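Local coordinates for sensor protein (Shewanella oneidensis, PDB 3LIC) that is probably a membrane-bound sensor histidine kinase of a two-component system, detecting an extracellular signal through a PDC-fold domain and passing it to its own kinase part, at residues V185-D188 with Q189-I193; K216-A219 with F220-L224; L169-L172 with P173-G177; K57-T60 with V61-R65. All coordinates share one frame; numbering follows the deposited sequence.

Contact 1: V185-D188 with Q189-I193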
loop_
_atom_site.group_PDB
_atom_site.type_symbol
_atom_site.label_atom_id
_atom_site.label_comp_id
_atom_site.label_asym_id
_atom_site.label_seq_id
_atom_site.Cartn_x
_atom_site.Cartn_y
_atom_site.Cartn_z
ATOM N N VAL A 185 7.409 2.074 6.205
ATOM C CA VAL A 185 6.184 2.839 5.996
ATOM C C VAL A 185 5.165 2.322 6.998
ATOM O O VAL A 185 5.005 1.105 7.176
ATOM C CB VAL A 185 5.596 2.690 4.554
ATOM C CG1 VAL A 185 4.370 3.637 4.397
ATOM C CG2 VAL A 185 6.607 3.038 3.483
ATOM N N LEU A 186 4.506 3.229 7.674
ATOM C CA LEU A 186 3.524 2.866 8.685
ATOM C C LEU A 186 2.222 3.519 8.237
ATOM O O LEU A 186 2.264 4.586 7.673
ATOM C CB LEU A 186 3.942 3.501 9.993
ATOM C CG LEU A 186 5.266 3.080 10.593
ATOM C CD1 LEU A 186 5.515 3.945 11.889
ATOM C CD2 LEU A 186 5.148 1.575 10.923
ATOM N N ASP A 187 1.081 2.880 8.446
ATOM C CA ASP A 187 -0.169 3.535 8.225
ATOM C C ASP A 187 -0.447 4.573 9.367
ATOM O O ASP A 187 0.400 4.849 10.184
ATOM C CB ASP A 187 -1.295 2.519 8.100
ATOM C CG ASP A 187 -1.682 1.903 9.421
ATOM O OD1 ASP A 187 -1.241 2.341 10.495
ATOM O OD2 ASP A 187 -2.457 0.932 9.398
ATOM N N ASP A 188 -1.639 5.144 9.390
ATOM C CA ASP A 188 -1.971 6.212 10.336
ATOM C C ASP A 188 -2.124 5.639 11.742
ATOM O O ASP A 188 -2.061 6.388 12.720
ATOM C CB ASP A 188 -3.271 6.896 9.936
ATOM C CG ASP A 188 -4.374 5.900 9.678
ATOM O OD1 ASP A 188 -4.206 5.034 8.789
ATOM O OD2 ASP A 188 -5.385 5.939 10.386
ATOM N N GLN A 189 -2.278 4.323 11.861
ATOM C CA GLN A 189 -2.416 3.761 13.182
ATOM C C GLN A 189 -1.072 3.258 13.615
ATOM O O GLN A 189 -0.948 2.648 14.661
ATOM C CB GLN A 189 -3.377 2.565 13.179
ATOM C CG GLN A 189 -4.802 2.898 12.752
ATOM C CD GLN A 189 -5.518 3.809 13.775
ATOM O OE1 GLN A 189 -6.342 4.643 13.394
ATOM N NE2 GLN A 189 -5.196 3.653 15.074
ATOM N N GLY A 190 -0.051 3.451 12.797
ATOM C CA GLY A 190 1.249 2.953 13.215
ATOM C C GLY A 190 1.482 1.503 12.858
ATOM O O GLY A 190 2.453 0.933 13.276
ATOM N N ARG A 191 0.623 0.879 12.063
ATOM C CA ARG A 191 0.906 -0.480 11.699
ATOM C C ARG A 191 1.783 -0.579 10.438
ATOM O O ARG A 191 1.746 0.282 9.579
ATOM C CB ARG A 191 -0.402 -1.271 11.549
ATOM C CG ARG A 191 -1.191 -1.442 12.897
ATOM C CD ARG A 191 -2.220 -2.595 12.827
ATOM N NE ARG A 191 -2.920 -2.672 11.533
ATOM C CZ ARG A 191 -3.829 -1.785 11.108
ATOM N NH1 ARG A 191 -4.140 -0.734 11.863
ATOM N NH2 ARG A 191 -4.433 -1.950 9.929
ATOM N N LEU A 192 2.577 -1.644 10.344
ATOM C CA LEU A 192 3.574 -1.771 9.276
ATOM C C LEU A 192 2.928 -1.892 7.907
ATOM O O LEU A 192 2.117 -2.768 7.666
ATOM C CB LEU A 192 4.410 -3.005 9.532
ATOM C CG LEU A 192 5.927 -3.051 9.542
ATOM C CD1 LEU A 192 6.568 -1.772 10.002
ATOM C CD2 LEU A 192 6.314 -4.233 10.432
ATOM N N ILE A 193 3.281 -0.999 6.999
ATOM C CA ILE A 193 2.921 -1.164 5.597
ATOM C C ILE A 193 4.131 -1.766 4.906
ATOM O O ILE A 193 4.005 -2.706 4.174
ATOM C CB ILE A 193 2.663 0.183 4.950
ATOM C CG1 ILE A 193 1.437 0.894 5.574
ATOM C CG2 ILE A 193 2.536 0.038 3.445
ATOM C CD1 ILE A 193 0.188 0.405 5.107
#
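The guanidinium group of R191 carries the carboxylate of D187 over one of its faces. OD2 of D187 stands 3.2 Å above the guanidinium plane, offset toward the rim, and the two planes are 75° apart. The resulting D187 OD2 to R191 NH1 salt bridge (3.4 Å) is therefore one of charges, with no N-H aimed at the oxygen.

Both residues belong to the tight end of the beta hairpin joining strands 183-186 and 192-194. D187 to G190 form a type I turn in which G190 N donates to D187 O, while D187 N donates to R191 O. With G190 at a positive phi of 86°, this fits a type I turn with a G1 bulge, and a side chain on G190 would jam against the preceding carbonyl oxygen.

CG of D187 lies between its own backbone N and carbonyl carbon (chi1 74°), which turns the carboxylate back over the turn. There OD1 receives Q189 N, closing an Asx turn, and R191 N, from opposite faces of the carboxylate plane.

Beyond the turn, L186 and L192 form an antiparallel non-hydrogen-bonded pair whose side chains share the face touched by W209, with L186 CD2 3.8 Å from L192 CD1. V185 CB packs 3.9 Å from I193 CB. Alongside, I193 N closes on V185 O at 2.7 Å.

Contact 2: K216-A219 with F220-L224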
loop_
_atom_site.group_PDB
_atom_site.type_symbol
_atom_site.label_atom_id
_atom_site.label_comp_id
_atom_site.label_asym_id
_atom_site.label_seq_id
_atom_site.Cartn_x
_atom_site.Cartn_y
_atom_site.Cartn_z
ATOM N N LYS A 216 16.644 3.078 25.152
ATOM C CA LYS A 216 17.083 3.840 24.002
ATOM C C LYS A 216 16.006 4.142 22.986
ATOM O O LYS A 216 16.119 5.128 22.265
ATOM C CB LYS A 216 18.271 3.150 23.374
ATOM C CG LYS A 216 19.320 2.865 24.430
ATOM C CD LYS A 216 20.592 2.235 23.887
ATOM C CE LYS A 216 20.702 0.831 24.416
ATOM N NZ LYS A 216 22.058 0.289 24.143
ATOM N N ASN A 217 14.923 3.364 22.952
ATOM C CA ASN A 217 13.917 3.573 21.898
ATOM C C ASN A 217 12.777 4.460 22.260
ATOM O O ASN A 217 11.904 4.724 21.442
ATOM C CB ASN A 217 13.366 2.263 21.369
ATOM C CG ASN A 217 14.436 1.418 20.699
ATOM O OD1 ASN A 217 15.515 1.903 20.313
ATOM N ND2 ASN A 217 14.156 0.127 20.589
ATOM N N ILE A 218 12.785 4.940 23.492
ATOM C CA ILE A 218 11.646 5.684 23.996
ATOM C C ILE A 218 11.303 6.866 23.126
ATOM O O ILE A 218 10.138 7.025 22.756
ATOM C CB ILE A 218 11.853 6.148 25.451
ATOM C CG1 ILE A 218 12.008 4.915 26.350
ATOM C CG2 ILE A 218 10.689 7.141 25.886
ATOM C CD1 ILE A 218 12.219 5.243 27.848
ATOM N N ALA A 219 12.288 7.718 22.809
ATOM C CA ALA A 219 11.983 8.923 22.030
ATOM C C ALA A 219 11.498 8.554 20.622
ATOM O O ALA A 219 10.616 9.214 20.062
ATOM C CB ALA A 219 13.184 9.879 21.973
ATOM N N PHE A 220 12.074 7.507 20.034
ATOM C CA PHE A 220 11.600 7.060 18.727
ATOM C C PHE A 220 10.145 6.574 18.891
ATOM O O PHE A 220 9.255 6.976 18.143
ATOM C CB PHE A 220 12.532 5.975 18.148
ATOM C CG PHE A 220 12.230 5.609 16.722
ATOM C CD1 PHE A 220 12.021 6.588 15.784
ATOM C CD2 PHE A 220 12.135 4.258 16.332
ATOM C CE1 PHE A 220 11.729 6.284 14.471
ATOM C CE2 PHE A 220 11.841 3.925 15.008
ATOM C CZ PHE A 220 11.638 4.954 14.061
ATOM N N ALA A 221 9.883 5.760 19.900
ATOM C CA ALA A 221 8.499 5.259 20.092
ATOM C C ALA A 221 7.449 6.367 20.372
ATOM O O ALA A 221 6.305 6.265 19.902
ATOM C CB ALA A 221 8.445 4.112 21.147
ATOM N N THR A 222 7.840 7.451 21.051
ATOM C CA THR A 222 6.889 8.563 21.315
ATOM C C THR A 222 6.566 9.310 20.046
ATOM O O THR A 222 5.410 9.652 19.760
ATOM C CB THR A 222 7.445 9.615 22.320
ATOM O OG1 THR A 222 7.834 8.951 23.524
ATOM C CG2 THR A 222 6.400 10.669 22.631
ATOM N N LEU A 223 7.627 9.587 19.300
ATOM C CA LEU A 223 7.513 10.128 17.959
ATOM C C LEU A 223 6.480 9.330 17.124
ATOM O O LEU A 223 5.557 9.891 16.516
ATOM C CB LEU A 223 8.892 10.069 17.311
ATOM C CG LEU A 223 8.932 10.948 16.099
ATOM C CD1 LEU A 223 8.293 12.305 16.476
ATOM C CD2 LEU A 223 10.371 11.074 15.690
ATOM N N LEU A 224 6.649 8.016 17.096
ATOM C CA LEU A 224 5.697 7.172 16.355
ATOM C C LEU A 224 4.287 7.299 16.930
ATOM O O LEU A 224 3.391 7.623 16.187
ATOM C CB LEU A 224 6.186 5.704 16.265
ATOM C CG LEU A 224 7.510 5.474 15.467
ATOM C CD1 LEU A 224 7.904 4.022 15.431
ATOM C CD2 LEU A 224 7.512 6.035 14.024
HETATM O O HOH W 1 14.327 6.783 20.529
#
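A221 N donates to N217 O at 2.7 Å, nearly straight at 169°, and the same i to i+4 step brings T222 N to I218 O and L223 N to A219 O: these bonds build the opening turns of alpha-helix 218-226.

Among the side chains, T222 makes the polar contact. Its OG1 lies anti to the carbonyl carbon (chi1 -55°), which turns the hydroxyl back along the helix toward the preceding turn, and there it donates to I218 O at 3.1 Å. The hydroxyl meets that oxygen from above the carbonyl plane, whereas T222 N arrives at 2.9 Å nearly along the C=O axis, so two donors of one residue grip a single acceptor. CG2 of I218 touches the same hydroxyl, with 4.1 Å to T222 OG1.

F220 takes the other direction. Its CG is anti to the backbone N (chi1 -171°), and this carries the ring off the helix, where one face receives CD1 of L224 3.9 Å above the ring plane and offset toward the rim. F220 and L224, one turn apart, thus pack together on the sheet side.

The amide of N217 ties this helix start to its surroundings: ND2 donates to D211 O, and OD1 accepts from V235 N on strand 230-235. On the sheet side F220 stacks with F234 of that strand and rests on A244 and V246 of strand 241-248, where L223 and L224 also meet V246, so the helix lies against the edge strand 230-235 and its neighbour in the five-stranded sheet.

Contact 3: L169-L172 with P173-G177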
loop_
_atom_site.group_PDB
_atom_site.type_symbol
_atom_site.label_atom_id
_atom_site.label_comp_id
_atom_site.label_asym_id
_atom_site.label_seq_id
_atom_site.Cartn_x
_atom_site.Cartn_y
_atom_site.Cartn_z
ATOM N N LEU A 169 4.218 -4.344 -2.652
ATOM C CA LEU A 169 5.118 -3.708 -1.693
ATOM C C LEU A 169 6.546 -3.744 -2.114
ATOM O O LEU A 169 7.289 -2.813 -1.775
ATOM C CB LEU A 169 5.058 -4.345 -0.298
ATOM C CG LEU A 169 3.703 -4.467 0.377
ATOM C CD1 LEU A 169 3.980 -4.872 1.822
ATOM C CD2 LEU A 169 2.873 -3.256 0.358
ATOM N N ASP A 170 6.982 -4.821 -2.769
ATOM C CA ASP A 170 8.404 -4.872 -3.209
ATOM C C ASP A 170 8.826 -3.656 -4.024
ATOM O O ASP A 170 10.010 -3.314 -4.090
ATOM C CB ASP A 170 8.735 -6.163 -4.004
ATOM C CG ASP A 170 8.819 -7.407 -3.078
ATOM O OD1 ASP A 170 8.880 -7.254 -1.810
ATOM O OD2 ASP A 170 8.815 -8.547 -3.608
ATOM N N ARG A 171 7.871 -2.981 -4.636
ATOM C CA ARG A 171 8.245 -1.816 -5.454
ATOM C C ARG A 171 8.364 -0.483 -4.731
ATOM O O ARG A 171 8.882 0.479 -5.300
ATOM C CB ARG A 171 7.284 -1.671 -6.617
ATOM C CG ARG A 171 7.414 -2.808 -7.574
ATOM C CD ARG A 171 6.556 -2.599 -8.807
ATOM N NE ARG A 171 7.079 -1.420 -9.496
ATOM C CZ ARG A 171 6.475 -0.853 -10.547
ATOM N NH1 ARG A 171 5.331 -1.370 -11.013
ATOM N NH2 ARG A 171 7.012 0.210 -11.124
ATOM N N LEU A 172 7.804 -0.375 -3.525
ATOM C CA LEU A 172 7.762 0.928 -2.855
ATOM C C LEU A 172 9.111 1.592 -2.730
ATOM O O LEU A 172 9.194 2.794 -2.924
ATOM C CB LEU A 172 7.136 0.841 -1.458
ATOM C CG LEU A 172 5.658 0.507 -1.442
ATOM C CD1 LEU A 172 5.178 0.333 0.009
ATOM C CD2 LEU A 172 4.885 1.643 -2.197
ATOM N N PRO A 173 10.181 0.859 -2.371
ATOM C CA PRO A 173 11.499 1.522 -2.204
ATOM C C PRO A 173 11.998 2.243 -3.433
ATOM O O PRO A 173 12.452 3.395 -3.379
ATOM C CB PRO A 173 12.433 0.329 -1.922
ATOM C CG PRO A 173 11.473 -0.767 -1.265
ATOM C CD PRO A 173 10.282 -0.613 -2.175
ATOM N N GLU A 174 11.936 1.564 -4.576
ATOM C CA GLU A 174 12.229 2.242 -5.810
ATOM C C GLU A 174 11.248 3.393 -6.131
ATOM O O GLU A 174 11.664 4.460 -6.612
ATOM C CB GLU A 174 12.213 1.246 -6.951
ATOM C CG GLU A 174 12.187 2.021 -8.257
ATOM C CD GLU A 174 12.324 1.118 -9.458
ATOM O OE1 GLU A 174 11.864 -0.060 -9.369
ATOM O OE2 GLU A 174 12.877 1.601 -10.492
ATOM N N GLN A 175 9.937 3.193 -5.919
ATOM C CA GLN A 175 9.023 4.248 -6.263
ATOM C C GLN A 175 9.270 5.464 -5.347
ATOM O O GLN A 175 9.048 6.614 -5.752
ATOM C CB GLN A 175 7.571 3.737 -6.158
ATOM C CG GLN A 175 7.168 2.958 -7.366
ATOM C CD GLN A 175 5.974 2.108 -7.098
ATOM O OE1 GLN A 175 5.822 1.575 -5.991
ATOM N NE2 GLN A 175 5.100 1.965 -8.109
ATOM N N LEU A 176 9.746 5.199 -4.120
ATOM C CA LEU A 176 10.027 6.220 -3.092
ATOM C C LEU A 176 11.464 6.738 -3.137
ATOM O O LEU A 176 11.721 7.840 -2.643
ATOM C CB LEU A 176 9.743 5.690 -1.687
ATOM C CG LEU A 176 8.290 5.943 -1.205
ATOM C CD1 LEU A 176 7.203 5.664 -2.318
ATOM C CD2 LEU A 176 8.044 5.175 0.120
ATOM N N GLY A 177 12.376 5.970 -3.740
ATOM C CA GLY A 177 13.731 6.455 -4.009
ATOM C C GLY A 177 14.626 6.271 -2.783
ATOM O O GLY A 177 15.406 7.134 -2.483
HETATM O O HOH W 2 11.718 -1.315 -5.132
#
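Short helix 172-176 follows strand 161-168 and ends in a Schellman motif with G177 at positive phi. Q175 N bonds back to R171 O (3.0 Å), just before the helix, and L176 N to L172 O (2.7 Å), its first residue.

P173 has no N-H to give to the preceding turn. One step on, a water takes the place of a direct bond, giving a hydrogen to D170 O (2.8 Å) and accepting from E174 N (2.9 Å).

The R171 chain bends at chi3 (64°), and NE2 of Q175 sits 3.9 Å above the guanidinium plane, over its centre, with amide and guanidinium 21° apart. OE1 of Q175 touches R171 CB at 3.6 Å. R171 NH1 bonds P70 O and Q175 NE2 bonds D71 OD1, while R171 NH2 is only in a long, weak ion pair with that same oxygen. With an alanine in place of Q175, the guanidinium would probably lose the amide over its face and D71 a hydrogen-bond donor.

The amide thus covers a guanidinium face without bonding to it, its N-H going to D71, whose carboxylate probably helps offset the arginine's charge.

Contact 4: K57-T60 with V61-R65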
loop_
_atom_site.group_PDB
_atom_site.type_symbol
_atom_site.label_atom_id
_atom_site.label_comp_id
_atom_site.label_asym_id
_atom_site.label_seq_id
_atom_site.Cartn_x
_atom_site.Cartn_y
_atom_site.Cartn_z
ATOM N N LYS A 57 -14.438 -8.432 -22.284
ATOM C CA LYS A 57 -14.417 -6.962 -22.167
ATOM C C LYS A 57 -13.743 -6.462 -20.864
ATOM O O LYS A 57 -12.951 -5.522 -20.919
ATOM C CB LYS A 57 -15.840 -6.338 -22.242
ATOM C CG LYS A 57 -16.459 -6.252 -23.665
ATOM C CD LYS A 57 -17.826 -5.539 -23.538
ATOM C CE LYS A 57 -18.819 -5.988 -24.599
ATOM N NZ LYS A 57 -18.176 -6.046 -25.927
ATOM N N LEU A 58 -14.069 -7.032 -19.720
ATOM C CA LEU A 58 -13.419 -6.570 -18.481
ATOM C C LEU A 58 -11.911 -6.846 -18.488
ATOM O O LEU A 58 -11.082 -6.011 -18.024
ATOM C CB LEU A 58 -14.083 -7.174 -17.259
ATOM C CG LEU A 58 -15.568 -6.884 -17.166
ATOM C CD1 LEU A 58 -16.178 -7.562 -15.930
ATOM C CD2 LEU A 58 -15.866 -5.412 -17.066
ATOM N N LYS A 59 -11.535 -7.967 -19.087
ATOM C CA LYS A 59 -10.128 -8.311 -19.208
ATOM C C LYS A 59 -9.381 -7.316 -20.063
ATOM O O LYS A 59 -8.270 -6.851 -19.727
ATOM C CB LYS A 59 -9.995 -9.719 -19.842
ATOM C CG LYS A 59 -8.569 -10.091 -20.221
ATOM C CD LYS A 59 -8.534 -11.678 -20.346
ATOM C CE LYS A 59 -7.246 -12.160 -20.950
ATOM N NZ LYS A 59 -7.159 -11.507 -22.236
ATOM N N THR A 60 -9.969 -6.987 -21.207
ATOM C CA THR A 60 -9.413 -5.866 -22.030
ATOM C C THR A 60 -9.346 -4.569 -21.241
ATOM O O THR A 60 -8.305 -4.036 -21.116
ATOM C CB THR A 60 -10.229 -5.667 -23.292
ATOM O OG1 THR A 60 -10.370 -6.959 -23.899
ATOM C CG2 THR A 60 -9.569 -4.687 -24.262
ATOM N N VAL A 61 -10.436 -4.058 -20.692
ATOM C CA VAL A 61 -10.351 -2.827 -19.835
ATOM C C VAL A 61 -9.185 -2.841 -18.800
ATOM O O VAL A 61 -8.336 -1.892 -18.764
ATOM C CB VAL A 61 -11.702 -2.534 -19.077
ATOM C CG1 VAL A 61 -11.521 -1.343 -18.070
ATOM C CG2 VAL A 61 -12.774 -2.198 -20.073
ATOM N N LEU A 62 -9.139 -3.901 -17.990
ATOM C CA LEU A 62 -8.176 -3.968 -16.914
ATOM C C LEU A 62 -6.746 -4.129 -17.420
ATOM O O LEU A 62 -5.821 -3.570 -16.808
ATOM C CB LEU A 62 -8.478 -5.110 -15.933
ATOM C CG LEU A 62 -9.798 -5.014 -15.182
ATOM C CD1 LEU A 62 -10.126 -6.270 -14.429
ATOM C CD2 LEU A 62 -9.719 -3.840 -14.222
ATOM N N THR A 63 -6.546 -4.926 -18.489
ATOM C CA THR A 63 -5.188 -5.011 -19.094
ATOM C C THR A 63 -4.631 -3.686 -19.548
ATOM O O THR A 63 -3.476 -3.328 -19.203
ATOM C CB THR A 63 -5.124 -5.982 -20.303
ATOM O OG1 THR A 63 -5.553 -7.237 -19.831
ATOM C CG2 THR A 63 -3.654 -6.138 -20.825
ATOM N N ASN A 64 -5.442 -2.968 -20.325
ATOM C CA ASN A 64 -5.032 -1.646 -20.832
ATOM C C ASN A 64 -4.721 -0.671 -19.701
ATOM O O ASN A 64 -3.765 0.128 -19.749
ATOM C CB ASN A 64 -6.162 -1.064 -21.689
ATOM C CG ASN A 64 -6.361 -1.824 -22.968
ATOM O OD1 ASN A 64 -5.528 -2.643 -23.316
ATOM N ND2 ASN A 64 -7.471 -1.569 -23.676
ATOM N N ARG A 65 -5.533 -0.730 -18.655
ATOM C CA ARG A 65 -5.328 0.166 -17.495
ATOM C C ARG A 65 -4.059 -0.173 -16.760
ATOM O O ARG A 65 -3.325 0.727 -16.329
ATOM C CB ARG A 65 -6.608 0.149 -16.608
ATOM C CG ARG A 65 -6.394 0.003 -15.100
ATOM C CD ARG A 65 -7.801 0.157 -14.288
ATOM N NE ARG A 65 -7.638 0.546 -12.902
ATOM C CZ ARG A 65 -8.001 1.736 -12.487
ATOM N NH1 ARG A 65 -8.560 2.555 -13.370
ATOM N NH2 ARG A 65 -7.805 2.117 -11.233
#
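This is an intrahelical contact between successive turns of alpha-helix 55-68, which lies against the six-stranded antiparallel sheet of the PDC fold: L58 and L62, one turn apart, both reach I77 on strand 74-79. L58 also meets P92, and L62 and T63 meet V94, on strand 92-96.

The backbone is regular. V61 N reaches K57 O and L62 N reaches L58 O, both at 2.9 Å, and N64 N meets T60 O at 3.2 Å almost in line (178° at the hydrogen).

T63 adds a second grip. With OG1 anti to the carbonyl carbon (chi1 -58°), its hydroxyl folds back on the turn before and donates to K59 O at 2.7 Å, while T63 N donates to the same oxygen. The two donors come from opposite faces of the carbonyl plane, so K59 O is held on both. A valine in its place would probably leave K59 O with the backbone donor alone and put a methyl group against a carbonyl oxygen.

T60 repeats the arrangement one turn earlier, since its OG1 bonds to E56 O. Its methyl is thereby directed to the neighbouring side chain: T60 and N64 run side by side, pointing the same way.

Farther along, R65 turns toward helix 2-46, where NH1 bonds to N35 O. On the flank of the helix the T60-N64 pair closes with T60 CG2 3.8 Å from N64 ND2.

In the fold
Contacts 1, 2 and 3 gather round the five-stranded sheet, whereas contact 4 belongs to the six-stranded one, its centre about 46 Å from that of contact 2 on the opposite side of the chain's centre. Contact 1 links the other two: L186 CD1 packs on L224 CD2 of contact 2 (3.6 Å), and V185 CG2 on L176 CD2 of contact 3 (4.2 Å). R255 ties the first pair further, donating to D187 O and L224 O through different nitrogens. Contacts 2 and 3 stay about 14 Å apart at their nearest atoms, and contacts 3 and 4 about 10 Å. None of these four contacts includes a bound ligand.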